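Local structure of chitinase (Thermococcus chitonophagus, 5XSW) at residues A[196-201]-A[462-467]. The protein probably hydrolyses chitin as an endochitinase, and the construct described here is the C-terminal part of the longer enzyme, seen with a bound glycan. Numbering follows the deposited sequence.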
loop_
_atom_site.group_PDB
_atom_site.type_symbol
_atom_site.label_atom_id
_atom_site.label_comp_id
_atom_site.label_asym_id
_atom_site.label_seq_id
_atom_site.Cartn_x
_atom_site.Cartn_y
_atom_site.Cartn_z
ATOM N N TYR A 196 -17.824 -10.884 10.586
ATOM C CA TYR A 196 -19.193 -11.205 10.138
ATOM C C TYR A 196 -20.174 -10.140 10.635
ATOM O O TYR A 196 -20.851 -9.512 9.875
ATOM C CB TYR A 196 -19.562 -12.574 10.709
ATOM C CG TYR A 196 -20.939 -13.127 10.368
ATOM C CD1 TYR A 196 -21.597 -12.785 9.189
ATOM C CD2 TYR A 196 -21.557 -14.049 11.232
ATOM C CE1 TYR A 196 -22.852 -13.351 8.876
ATOM C CE2 TYR A 196 -22.803 -14.589 10.938
ATOM C CZ TYR A 196 -23.447 -14.226 9.775
ATOM O OH TYR A 196 -24.676 -14.797 9.482
ATOM N N GLU A 197 -20.222 -9.919 11.939
ATOM C CA GLU A 197 -21.217 -8.999 12.495
ATOM C C GLU A 197 -20.930 -7.547 12.116
ATOM O O GLU A 197 -21.839 -6.747 11.833
ATOM C CB GLU A 197 -21.310 -9.185 14.059
ATOM C CG GLU A 197 -22.471 -8.347 14.712
ATOM C CD GLU A 197 -23.880 -8.758 14.212
ATOM O OE1 GLU A 197 -24.103 -9.933 13.767
ATOM O OE2 GLU A 197 -24.784 -7.903 14.302
ATOM N N TRP A 198 -19.662 -7.173 12.106
ATOM C CA TRP A 198 -19.291 -5.813 11.766
ATOM C C TRP A 198 -19.406 -5.541 10.258
ATOM O O TRP A 198 -20.063 -4.570 9.858
ATOM C CB TRP A 198 -17.832 -5.533 12.249
ATOM C CG TRP A 198 -17.474 -4.082 12.381
ATOM C CD1 TRP A 198 -18.216 -2.976 11.999
ATOM C CD2 TRP A 198 -16.268 -3.580 12.934
ATOM N NE1 TRP A 198 -17.529 -1.826 12.325
ATOM C CE2 TRP A 198 -16.334 -2.177 12.908
ATOM C CE3 TRP A 198 -15.138 -4.194 13.499
ATOM C CZ2 TRP A 198 -15.291 -1.374 13.383
ATOM C CZ3 TRP A 198 -14.136 -3.403 13.990
ATOM C CH2 TRP A 198 -14.212 -1.998 13.912
ATOM N N PHE A 199 -18.807 -6.384 9.398
ATOM C CA PHE A 199 -18.705 -6.018 7.948
ATOM C C PHE A 199 -19.561 -6.925 7.071
ATOM O O PHE A 199 -19.561 -6.786 5.851
ATOM C CB PHE A 199 -17.208 -6.040 7.465
ATOM C CG PHE A 199 -16.347 -5.059 8.242
ATOM C CD1 PHE A 199 -16.502 -3.702 8.035
ATOM C CD2 PHE A 199 -15.412 -5.512 9.198
ATOM C CE1 PHE A 199 -15.762 -2.767 8.806
ATOM C CE2 PHE A 199 -14.657 -4.599 9.920
ATOM C CZ PHE A 199 -14.869 -3.225 9.746
ATOM N N LYS A 200 -20.305 -7.839 7.713
ATOM C CA LYS A 200 -21.281 -8.740 7.044
ATOM C C LYS A 200 -20.599 -9.755 6.174
ATOM O O LYS A 200 -21.206 -10.302 5.241
ATOM C CB LYS A 200 -22.308 -7.940 6.199
ATOM C CG LYS A 200 -22.816 -6.671 6.948
ATOM C CD LYS A 200 -23.357 -7.043 8.372
ATOM C CE LYS A 200 -23.704 -5.721 9.094
ATOM N NZ LYS A 200 -24.248 -5.965 10.506
ATOM N N VAL A 201 -19.327 -10.045 6.486
ATOM C CA VAL A 201 -18.598 -11.067 5.741
ATOM C C VAL A 201 -18.851 -12.473 6.268
ATOM O O VAL A 201 -18.734 -12.713 7.491
ATOM C CB VAL A 201 -17.035 -10.784 5.825
ATOM C CG1 VAL A 201 -16.246 -11.843 4.998
ATOM C CG2 VAL A 201 -16.819 -9.338 5.288
ATOM N N LYS A 462 -23.835 -2.159 20.749
ATOM C CA LYS A 462 -24.805 -1.134 21.167
ATOM C C LYS A 462 -24.048 0.069 21.676
ATOM O O LYS A 462 -24.540 1.165 21.641
ATOM C CB LYS A 462 -25.740 -1.675 22.264
ATOM C CG LYS A 462 -26.802 -2.669 21.793
ATOM C CD LYS A 462 -27.935 -1.825 21.062
ATOM C CE LYS A 462 -29.123 -2.659 20.584
ATOM N NZ LYS A 462 -30.084 -1.821 19.744
ATOM N N HIS A 463 -22.848 -0.115 22.188
ATOM C CA HIS A 463 -22.049 0.999 22.672
ATOM C C HIS A 463 -21.070 1.593 21.665
ATOM O O HIS A 463 -20.360 2.497 21.968
ATOM C CB HIS A 463 -21.296 0.629 23.939
ATOM C CG HIS A 463 -22.171 0.186 25.055
ATOM N ND1 HIS A 463 -22.421 0.966 26.154
ATOM C CD2 HIS A 463 -22.860 -0.953 25.241
ATOM C CE1 HIS A 463 -23.226 0.324 26.968
ATOM N NE2 HIS A 463 -23.509 -0.842 26.436
ATOM N N TRP A 464 -21.031 1.066 20.419
ATOM C CA TRP A 464 -20.074 1.567 19.428
ATOM C C TRP A 464 -20.621 2.780 18.659
ATOM O O TRP A 464 -21.826 2.916 18.475
ATOM C CB TRP A 464 -19.698 0.429 18.463
ATOM C CG TRP A 464 -18.836 -0.659 19.075
ATOM C CD1 TRP A 464 -18.645 -0.922 20.406
ATOM C CD2 TRP A 464 -18.067 -1.644 18.361
ATOM N NE1 TRP A 464 -17.817 -2.009 20.565
ATOM C CE2 TRP A 464 -17.440 -2.465 19.322
ATOM C CE3 TRP A 464 -17.858 -1.915 16.991
ATOM C CZ2 TRP A 464 -16.605 -3.540 18.966
ATOM C CZ3 TRP A 464 -17.032 -2.977 16.639
ATOM C CH2 TRP A 464 -16.424 -3.784 17.621
ATOM N N PRO A 465 -19.736 3.670 18.196
ATOM C CA PRO A 465 -20.195 4.823 17.411
ATOM C C PRO A 465 -21.026 4.386 16.194
ATOM O O PRO A 465 -20.742 3.329 15.605
ATOM C CB PRO A 465 -18.899 5.490 16.945
ATOM C CG PRO A 465 -17.810 4.840 17.670
ATOM C CD PRO A 465 -18.270 3.541 18.216
ATOM N N GLU A 466 -22.045 5.180 15.856
ATOM C CA GLU A 466 -22.902 4.950 14.701
ATOM C C GLU A 466 -22.563 5.971 13.623
ATOM O O GLU A 466 -22.166 7.095 13.944
ATOM C CB GLU A 466 -24.381 5.052 15.103
ATOM C CG GLU A 466 -24.841 3.930 16.046
ATOM C CD GLU A 466 -25.250 2.683 15.285
ATOM O OE1 GLU A 466 -24.979 2.608 14.065
ATOM O OE2 GLU A 466 -25.888 1.790 15.889
ATOM N N PRO A 467 -22.665 5.583 12.343
ATOM C CA PRO A 467 -22.949 4.220 11.877
ATOM C C PRO A 467 -21.721 3.289 12.162
ATOM O O PRO A 467 -20.595 3.798 12.228
ATOM C CB PRO A 467 -23.181 4.424 10.379
ATOM C CG PRO A 467 -22.243 5.534 10.045
ATOM C CD PRO A 467 -22.261 6.460 11.229
#
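The backbones that carry W198, in the last turn of a helix, and W464, in an extended loop, stay well apart, with CA atoms 10.7 Å from each other, and two indoles span the distance. They form a T-shaped (edge-to-face) pair: the six-membered rings have centroids 5.0 Å apart and planes at 70°. CZ3 of W464 points into the middle of the W198 face and lies 3.8 Å from W198 CD2, so a slightly positive C-H edge meets an electron-rich pi cloud. In W198, CG is anti to the backbone N (chi1 -161°), which carries the indole out from the helix toward the loop. F199 CZ sits 3.5 Å above the opposite face, so W198 lies between the edge of W464 and the nearly parallel ring of F199. Tryptophan is long enough at both places to bridge two well-separated backbone segments, and flat enough at W198 to be sandwiched; W198 NE1 also donates a hydrogen bond to H468 O. F414 meets both indoles, and M427 of helix 421-439 touches W464. The contact ties the C-terminal end of helix 186-199 to the loop between helices 449-461 and 475-482, while F199 packs against helix 288-311.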